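Local coordinates for protein multicopper oxidase type 1 (Nitrosomonas europaea, PDB 3G5W) that probably oxidises its substrates with bound copper, as a two-domain, laccase-like multicopper oxidase that assembles from three chains, at residues A[201-206]-A[249-254]; A[268-273]-A[284-289]. All coordinates share one frame; numbering follows the deposited sequence.

In the fold
Both contacts draw on one five-stranded sheet of the second cupredoxin-like domain, their centres about 14 Å apart. Contact 1 joins neighbouring strands 200-204 and 247-252. Contact 2 opens later in the chain: it starts from strand 269-274, which pairs with strand 247-252 on the side away from strand 200-204, and ends in the loop that follows. Strand 247-252 thus couples the two, through I250 O to T270 N and D252 N to I268 O. Contact 1 supplies histidines to copper centres completed by a second subunit, whereas contact 2 secures a loop that also meets that subunit; the side chain of T271, on the strand, lies about 10 Å from the Cu-O-Cu linkage.

Contact 1: A[201-206]-A[249-254]; sequences AIHTHG and MIHDHV. With C2O (Cu-O-Cu linkage), chain P; C1O (Cu-O linkage), chain H.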
ATOM      1  N   ALA A 201      -7.286  -0.307   4.388  1.00 16.25           N
ATOM      2  CA  ALA A 201      -7.918  -1.260   3.465  1.00 16.20           C
ATOM      3  C   ALA A 201      -9.416  -1.358   3.778  1.00 16.02           C
ATOM      4  O   ALA A 201      -9.828  -2.175   4.606  1.00 16.18           O
ATOM      5  CB  ALA A 201      -7.257  -2.614   3.591  1.00 16.41           C
ATOM      6  N   ILE A 202     -10.221  -0.513   3.136  1.00 16.04           N
ATOM      7  CA  ILE A 202     -11.620  -0.373   3.518  1.00 16.25           C
ATOM      8  C   ILE A 202     -12.469  -1.453   2.863  1.00 16.39           C
ATOM      9  O   ILE A 202     -12.636  -1.476   1.639  1.00 15.88           O
ATOM     10  CB  ILE A 202     -12.203   1.045   3.238  1.00 16.30           C
ATOM     11  CG1 ILE A 202     -11.383   2.142   3.939  1.00 16.76           C
ATOM     12  CG2 ILE A 202     -13.679   1.121   3.656  1.00 16.89           C
ATOM     13  CD1 ILE A 202     -11.249   1.974   5.450  1.00 18.51           C
ATOM     14  N   HIS A 203     -13.008  -2.327   3.707  1.00 16.14           N
ATOM     15  CA  HIS A 203     -13.786  -3.464   3.264  1.00 16.75           C
ATOM     16  C   HIS A 203     -15.266  -3.311   3.648  1.00 17.15           C
ATOM     17  O   HIS A 203     -15.579  -2.993   4.795  1.00 16.91           O
ATOM     18  CB  HIS A 203     -13.179  -4.741   3.854  1.00 16.58           C
ATOM     19  CG  HIS A 203     -14.004  -5.959   3.608  1.00 16.56           C
ATOM     20  ND1 HIS A 203     -14.366  -6.365   2.342  1.00 16.74           N
ATOM     21  CD2 HIS A 203     -14.568  -6.843   4.464  1.00 16.67           C
ATOM     22  CE1 HIS A 203     -15.114  -7.451   2.427  1.00 16.97           C
ATOM     23  NE2 HIS A 203     -15.250  -7.763   3.702  1.00 16.15           N
ATOM     24  N   THR A 204     -16.162  -3.510   2.674  1.00 17.21           N
ATOM     25  CA  THR A 204     -17.611  -3.442   2.910  1.00 17.54           C
ATOM     26  C   THR A 204     -18.284  -4.806   2.686  1.00 17.35           C
ATOM     27  O   THR A 204     -18.169  -5.395   1.609  1.00 17.46           O
ATOM     28  CB  THR A 204     -18.288  -2.359   2.014  1.00 17.76           C
ATOM     29  OG1 THR A 204     -17.620  -1.099   2.183  1.00 18.86           O
ATOM     30  CG2 THR A 204     -19.783  -2.187   2.371  1.00 17.92           C
ATOM     31  N   HIS A 205     -18.977  -5.298   3.711  1.00 16.90           N
ATOM     32  CA  HIS A 205     -19.710  -6.571   3.635  1.00 16.80           C
ATOM     33  C   HIS A 205     -20.985  -6.449   2.806  1.00 16.75           C
ATOM     34  O   HIS A 205     -21.607  -5.389   2.775  1.00 16.76           O
ATOM     35  CB  HIS A 205     -20.120  -7.024   5.033  1.00 16.18           C
ATOM     36  CG  HIS A 205     -18.983  -7.447   5.910  1.00 16.61           C
ATOM     37  ND1 HIS A 205     -19.114  -8.446   6.849  1.00 16.52           N
ATOM     38  CD2 HIS A 205     -17.703  -7.011   6.001  1.00 16.72           C
ATOM     39  CE1 HIS A 205     -17.964  -8.604   7.486  1.00 17.75           C
ATOM     40  NE2 HIS A 205     -17.089  -7.749   6.984  1.00 17.47           N
ATOM     41  N   GLY A 206     -21.365  -7.548   2.152  1.00 16.75           N
ATOM     42  CA  GLY A 206     -22.679  -7.698   1.513  1.00 17.16           C
ATOM     43  C   GLY A 206     -22.944  -6.951   0.218  1.00 17.37           C
ATOM     44  O   GLY A 206     -24.043  -7.047  -0.336  1.00 17.70           O
ATOM     45  N   MET A 249     -21.129  -4.780   8.074  1.00 20.22           N
ATOM     46  CA  MET A 249     -19.916  -4.110   8.526  1.00 20.84           C
ATOM     47  C   MET A 249     -19.230  -3.386   7.382  1.00 20.31           C
ATOM     48  O   MET A 249     -19.198  -3.871   6.249  1.00 19.65           O
ATOM     49  CB  MET A 249     -18.921  -5.109   9.121  1.00 21.12           C
ATOM     50  CG  MET A 249     -19.402  -5.866  10.338  1.00 24.53           C
ATOM     51  SD  MET A 249     -20.017  -4.866  11.719  1.00 29.37           S
ATOM     52  CE  MET A 249     -18.636  -3.778  12.027  1.00 29.29           C
ATOM     53  N   ILE A 250     -18.703  -2.210   7.690  1.00 20.12           N
ATOM     54  CA  ILE A 250     -17.665  -1.590   6.881  1.00 20.11           C
ATOM     55  C   ILE A 250     -16.524  -1.236   7.832  1.00 19.48           C
ATOM     56  O   ILE A 250     -16.749  -0.630   8.880  1.00 18.67           O
ATOM     57  CB  ILE A 250     -18.176  -0.371   6.059  1.00 20.76           C
ATOM     58  CG1 ILE A 250     -17.019   0.563   5.683  1.00 21.44           C
ATOM     59  CG2 ILE A 250     -19.271   0.386   6.797  1.00 22.57           C
ATOM     60  CD1 ILE A 250     -17.380   1.539   4.594  1.00 24.09           C
ATOM     61  N   HIS A 251     -15.311  -1.662   7.485  1.00 18.46           N
ATOM     62  CA  HIS A 251     -14.171  -1.519   8.384  1.00 18.22           C
ATOM     63  C   HIS A 251     -12.839  -1.608   7.651  1.00 17.83           C
ATOM     64  O   HIS A 251     -12.759  -2.139   6.541  1.00 16.85           O
ATOM     65  CB  HIS A 251     -14.221  -2.586   9.492  1.00 18.48           C
ATOM     66  CG  HIS A 251     -14.043  -3.986   8.994  1.00 19.21           C
ATOM     67  ND1 HIS A 251     -12.826  -4.632   9.014  1.00 20.57           N
ATOM     68  CD2 HIS A 251     -14.922  -4.859   8.445  1.00 20.38           C
ATOM     69  CE1 HIS A 251     -12.965  -5.848   8.512  1.00 20.97           C
ATOM     70  NE2 HIS A 251     -14.225  -6.010   8.156  1.00 20.89           N
ATOM     71  N   ASP A 252     -11.801  -1.083   8.294  1.00 17.16           N
ATOM     72  CA  ASP A 252     -10.442  -1.252   7.826  1.00 17.52           C
ATOM     73  C   ASP A 252     -10.085  -2.718   8.027  1.00 17.74           C
ATOM     74  O   ASP A 252     -10.296  -3.278   9.115  1.00 18.09           O
ATOM     75  CB  ASP A 252      -9.499  -0.354   8.633  1.00 17.10           C
ATOM     76  CG  ASP A 252      -8.146  -0.184   7.975  1.00 17.40           C
ATOM     77  OD1 ASP A 252      -7.729  -1.056   7.175  1.00 16.64           O
ATOM     78  OD2 ASP A 252      -7.489   0.827   8.273  1.00 17.44           O
ATOM     79  N   HIS A 253      -9.571  -3.344   6.976  1.00 18.27           N
ATOM     80  CA  HIS A 253      -9.184  -4.746   7.055  1.00 18.97           C
ATOM     81  C   HIS A 253      -7.747  -4.948   7.532  1.00 19.64           C
ATOM     82  O   HIS A 253      -7.290  -6.088   7.664  1.00 19.69           O
ATOM     83  CB  HIS A 253      -9.440  -5.487   5.737  1.00 18.64           C
ATOM     84  CG  HIS A 253      -9.776  -6.934   5.928  1.00 19.26           C
ATOM     85  ND1 HIS A 253      -8.852  -7.860   6.362  1.00 19.40           N
ATOM     86  CD2 HIS A 253     -10.935  -7.612   5.752  1.00 20.20           C
ATOM     87  CE1 HIS A 253      -9.427  -9.046   6.452  1.00 19.72           C
ATOM     88  NE2 HIS A 253     -10.689  -8.925   6.079  1.00 20.79           N
ATOM     89  N   VAL A 254      -7.021  -3.858   7.788  1.00 20.08           N
ATOM     90  CA  VAL A 254      -5.797  -4.008   8.575  1.00 20.64           C
ATOM     91  C   VAL A 254      -6.185  -4.097  10.043  1.00 21.09           C
ATOM     92  O   VAL A 254      -6.739  -3.155  10.635  1.00 20.66           O
ATOM     93  CB  VAL A 254      -4.615  -3.032   8.207  1.00 20.84           C
ATOM     94  CG1 VAL A 254      -4.962  -2.053   7.081  1.00 20.72           C
ATOM     95  CG2 VAL A 254      -3.969  -2.380   9.432  1.00 21.09           C
TER
HETATM   96 CU2  C2O P 362     -15.375  -7.685   8.044  1.00 22.05          CU
HETATM   97 CU3  C2O P 362     -12.149 -10.539   5.463  1.00 20.23          CU
HETATM   98  O1  C2O P 362     -13.752  -9.052   7.022  1.00 23.41           O
HETATM   99 CU4  C1O H   2     -15.890  -9.434   4.425  1.00 22.97          CU
HETATM  100  O3  C1O H   2     -17.677  -9.907   2.302  1.00 14.19           O
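M249 lies alongside H205, its CB over the imidazole 3.8 Å from the ring centroid and 6° off the normal, a CH-pi contact; copper CU4 of the Cu-O linkage lies over the opposite face, toward the rim. H205 NE2 binds copper CU2 at 2.0 Å, and H251 NE2 reaches the same ion, the two rings meeting rim to rim. H251, its CG between its backbone N and carbonyl carbon (chi1 66°), donates from ND1 to D252 O. H253 turns an edge toward the face of H203, offset. These are the two multicopper oxidase His-X-His motifs, H203/H205 and H251/H253, each running off the end of one of two antiparallel strands: H253 NE2 binds copper CU3 (2.3 Å) and H203 NE2 binds CU4 (1.9 Å), while H59, H61, H103 and H105 of the second subunit complete the coordination. H203 ND1 is hydrogen-bonded to D226 O, and H205 pairs with D72 of that subunit. Next to H253, D252 OD1 accepts from V254 N (3.0 Å), an Asx turn, and from A201 N (2.9 Å) of the other strand, at opposite carboxylate faces. An alanine in place of D252 would probably leave both amides, and H200 and H257 at OD2, without their acceptor.

Contact 2: A[268-273]-A[284-289]; sequences IMTTIE and YVWKDK
Strand 269-274, in a sheet of the second cupredoxin-like domain, presents T270, T271 and E273 to Y284 and W286, which sit in a loop of two overlapping type I turns, Y284 to K287 and W286 to K289. The phenol oxygen of Y284 is the hub. T271 comes tip to tip with it, OG1 donating to Y284 OH over 2.8 Å; T271 OG1 lies between its own backbone N and carbonyl carbon (chi1 66°), facing the loop. Y284 OH in turn donates to E273 OE1, a very short bond of 2.5 Å. Both partners approach the tyrosine at its edge, in the ring plane, whereas the carboxylate is turned 67° from that plane. W286 uses the edge of its indole: CH2 lies 3.3 Å from T270 OG1 and CE3 lies 3.4 Å from T271 OG1, while K289 CE lies over one face, toward its rim. T270 OG1 is hydrogen-bonded to Q178 O and meets the indole only by contact; W286 NE1 bonds to P175 O. A water donates to E273 OE1 (2.7 Å) and to W286 O (2.8 Å), tying the carboxylate to the loop backbone. With OE1 accepting from both phenol and water and OE2 in a salt bridge to R181, E273 is likely to be ionised, and its charge would polarise the Y284 hydroxyl and make OH a better acceptor for T271 OG1.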
ATOM      1  N   ILE A 268     -11.328   1.949  13.107  1.00 18.89           N
ATOM      2  CA  ILE A 268     -11.996   2.324  11.855  1.00 18.83           C
ATOM      3  C   ILE A 268     -13.042   1.267  11.473  1.00 19.30           C
ATOM      4  O   ILE A 268     -12.744   0.259  10.827  1.00 18.28           O
ATOM      5  CB  ILE A 268     -10.962   2.617  10.717  1.00 18.66           C
ATOM      6  CG1 ILE A 268     -10.132   3.855  11.088  1.00 18.24           C
ATOM      7  CG2 ILE A 268     -11.664   2.847   9.367  1.00 18.48           C
ATOM      8  CD1 ILE A 268      -8.857   4.070  10.261  1.00 18.99           C
ATOM      9  N   MET A 269     -14.272   1.524  11.895  1.00 19.97           N
ATOM     10  CA  MET A 269     -15.346   0.549  11.801  1.00 22.12           C
ATOM     11  C   MET A 269     -16.704   1.238  11.969  1.00 20.85           C
ATOM     12  O   MET A 269     -16.872   2.094  12.844  1.00 20.27           O
ATOM     13  CB  MET A 269     -15.123  -0.517  12.883  1.00 21.55           C
ATOM     14  CG  MET A 269     -16.191  -1.564  13.033  1.00 24.74           C
ATOM     15  SD  MET A 269     -15.518  -3.155  13.578  1.00 28.83           S
ATOM     16  CE  MET A 269     -14.701  -2.750  15.125  1.00 27.05           C
ATOM     17  N   THR A 270     -17.655   0.881  11.110  1.00 20.47           N
ATOM     18  CA  THR A 270     -19.065   1.213  11.329  1.00 20.03           C
ATOM     19  C   THR A 270     -19.955   0.129  10.701  1.00 20.03           C
ATOM     20  O   THR A 270     -19.456  -0.929  10.292  1.00 19.23           O
ATOM     21  CB  THR A 270     -19.442   2.666  10.873  1.00 20.01           C
ATOM     22  OG1 THR A 270     -20.758   2.989  11.342  1.00 20.44           O
ATOM     23  CG2 THR A 270     -19.397   2.838   9.354  1.00 19.77           C
ATOM     24  N   THR A 271     -21.262   0.370  10.658  1.00 19.95           N
ATOM     25  CA  THR A 271     -22.182  -0.542   9.980  1.00 20.24           C
ATOM     26  C   THR A 271     -23.058   0.196   8.981  1.00 20.30           C
ATOM     27  O   THR A 271     -23.243   1.414   9.080  1.00 20.71           O
ATOM     28  CB  THR A 271     -23.099  -1.303  10.974  1.00 20.17           C
ATOM     29  OG1 THR A 271     -23.985  -0.378  11.618  1.00 20.78           O
ATOM     30  CG2 THR A 271     -22.281  -2.029  12.025  1.00 20.00           C
ATOM     31  N   ILE A 272     -23.589  -0.556   8.021  1.00 20.07           N
ATOM     32  CA  ILE A 272     -24.672  -0.100   7.159  1.00 20.29           C
ATOM     33  C   ILE A 272     -25.959  -0.757   7.663  1.00 20.45           C
ATOM     34  O   ILE A 272     -26.026  -1.983   7.764  1.00 20.35           O
ATOM     35  CB  ILE A 272     -24.436  -0.511   5.684  1.00 20.29           C
ATOM     36  CG1 ILE A 272     -23.207   0.208   5.106  1.00 20.65           C
ATOM     37  CG2 ILE A 272     -25.691  -0.248   4.835  1.00 21.03           C
ATOM     38  CD1 ILE A 272     -22.655  -0.449   3.841  1.00 22.12           C
ATOM     39  N   GLU A 273     -26.960   0.062   7.985  1.00 20.87           N
ATOM     40  CA  GLU A 273     -28.267  -0.417   8.478  1.00 21.72           C
ATOM     41  C   GLU A 273     -29.373  -0.161   7.454  1.00 21.99           C
ATOM     42  O   GLU A 273     -29.650   0.991   7.115  1.00 21.65           O
ATOM     43  CB  GLU A 273     -28.645   0.299   9.785  1.00 21.78           C
ATOM     44  CG  GLU A 273     -27.696   0.089  10.961  1.00 22.11           C
ATOM     45  CD  GLU A 273     -28.042   0.942  12.177  1.00 22.35           C
ATOM     46  OE1 GLU A 273     -27.485   0.674  13.268  1.00 24.28           O
ATOM     47  OE2 GLU A 273     -28.860   1.887  12.059  1.00 23.32           O
ATOM     48  N   TYR A 284     -27.239  -7.319  18.344  1.00 24.65           N
ATOM     49  CA  TYR A 284     -26.719  -6.112  17.665  1.00 23.71           C
ATOM     50  C   TYR A 284     -26.179  -5.037  18.612  1.00 23.92           C
ATOM     51  O   TYR A 284     -26.918  -4.483  19.428  1.00 23.69           O
ATOM     52  CB  TYR A 284     -27.752  -5.526  16.697  1.00 23.21           C
ATOM     53  CG  TYR A 284     -27.255  -4.373  15.832  1.00 22.12           C
ATOM     54  CD1 TYR A 284     -28.052  -3.248  15.614  1.00 21.17           C
ATOM     55  CD2 TYR A 284     -25.991  -4.409  15.233  1.00 22.07           C
ATOM     56  CE1 TYR A 284     -27.608  -2.194  14.818  1.00 21.24           C
ATOM     57  CE2 TYR A 284     -25.538  -3.363  14.442  1.00 20.83           C
ATOM     58  CZ  TYR A 284     -26.344  -2.261  14.237  1.00 21.62           C
ATOM     59  OH  TYR A 284     -25.881  -1.230  13.453  1.00 20.84           O
ATOM     60  N   VAL A 285     -24.889  -4.745  18.465  1.00 23.80           N
ATOM     61  CA  VAL A 285     -24.163  -3.784  19.306  1.00 24.29           C
ATOM     62  C   VAL A 285     -24.843  -2.407  19.367  1.00 24.22           C
ATOM     63  O   VAL A 285     -24.767  -1.704  20.383  1.00 24.12           O
ATOM     64  CB  VAL A 285     -22.686  -3.631  18.826  1.00 24.23           C
ATOM     65  CG1 VAL A 285     -22.621  -3.126  17.387  1.00 24.77           C
ATOM     66  CG2 VAL A 285     -21.870  -2.730  19.775  1.00 25.23           C
ATOM     67  N   TRP A 286     -25.516  -2.042  18.280  1.00 24.16           N
ATOM     68  CA  TRP A 286     -26.090  -0.717  18.151  1.00 24.35           C
ATOM     69  C   TRP A 286     -27.614  -0.709  18.177  1.00 25.12           C
ATOM     70  O   TRP A 286     -28.244   0.208  17.643  1.00 25.15           O
ATOM     71  CB  TRP A 286     -25.564  -0.043  16.883  1.00 23.70           C
ATOM     72  CG  TRP A 286     -24.241   0.646  17.051  1.00 23.00           C
ATOM     73  CD1 TRP A 286     -23.603   0.942  18.229  1.00 22.70           C
ATOM     74  CD2 TRP A 286     -23.421   1.176  16.008  1.00 21.66           C
ATOM     75  NE1 TRP A 286     -22.432   1.610  17.976  1.00 22.61           N
ATOM     76  CE2 TRP A 286     -22.295   1.767  16.621  1.00 22.79           C
ATOM     77  CE3 TRP A 286     -23.527   1.207  14.609  1.00 21.76           C
ATOM     78  CZ2 TRP A 286     -21.277   2.383  15.882  1.00 22.39           C
ATOM     79  CZ3 TRP A 286     -22.518   1.807  13.879  1.00 22.06           C
ATOM     80  CH2 TRP A 286     -21.406   2.393  14.517  1.00 22.69           C
ATOM     81  N   LYS A 287     -28.208  -1.714  18.816  1.00 25.84           N
ATOM     82  CA  LYS A 287     -29.665  -1.776  18.933  1.00 27.20           C
ATOM     83  C   LYS A 287     -30.239  -0.564  19.678  1.00 27.22           C
ATOM     84  O   LYS A 287     -31.355  -0.139  19.393  1.00 27.09           O
ATOM     85  CB  LYS A 287     -30.124  -3.100  19.570  1.00 27.21           C
ATOM     86  CG  LYS A 287     -29.695  -3.331  21.012  1.00 28.32           C
ATOM     87  CD  LYS A 287     -30.232  -4.672  21.518  1.00 29.04           C
ATOM     88  CE  LYS A 287     -30.064  -4.829  23.028  1.00 32.24           C
ATOM     89  NZ  LYS A 287     -31.279  -4.373  23.784  1.00 34.18           N
ATOM     90  N   ASP A 288     -29.457  -0.004  20.599  1.00 27.85           N
ATOM     91  CA  ASP A 288     -29.890   1.134  21.428  1.00 28.73           C
ATOM     92  C   ASP A 288     -29.087   2.422  21.194  1.00 28.73           C
ATOM     93  O   ASP A 288     -29.073   3.323  22.044  1.00 28.96           O
ATOM     94  CB  ASP A 288     -29.835   0.751  22.911  1.00 29.12           C
ATOM     95  CG  ASP A 288     -30.888  -0.276  23.289  1.00 30.62           C
ATOM     96  OD1 ASP A 288     -32.091  -0.018  23.051  1.00 32.11           O
ATOM     97  OD2 ASP A 288     -30.512  -1.343  23.827  1.00 32.60           O
ATOM     98  N   LYS A 289     -28.430   2.507  20.043  1.00 28.41           N
ATOM     99  CA  LYS A 289     -27.566   3.636  19.717  1.00 28.12           C
ATOM    100  C   LYS A 289     -28.362   4.917  19.472  1.00 27.80           C
ATOM    101  O   LYS A 289     -29.373   4.908  18.765  1.00 27.62           O
ATOM    102  CB  LYS A 289     -26.712   3.304  18.489  1.00 28.55           C
ATOM    103  CG  LYS A 289     -25.295   3.872  18.526  1.00 28.89           C
ATOM    104  CD  LYS A 289     -25.124   5.024  17.579  1.00 29.25           C
ATOM    105  CE  LYS A 289     -23.679   5.135  17.103  1.00 28.07           C
ATOM    106  NZ  LYS A 289     -22.698   5.508  18.164  1.00 27.49           N
TER
HETATM  107  O   HOH W   1     -28.346   1.904  15.469  1.00 24.12           O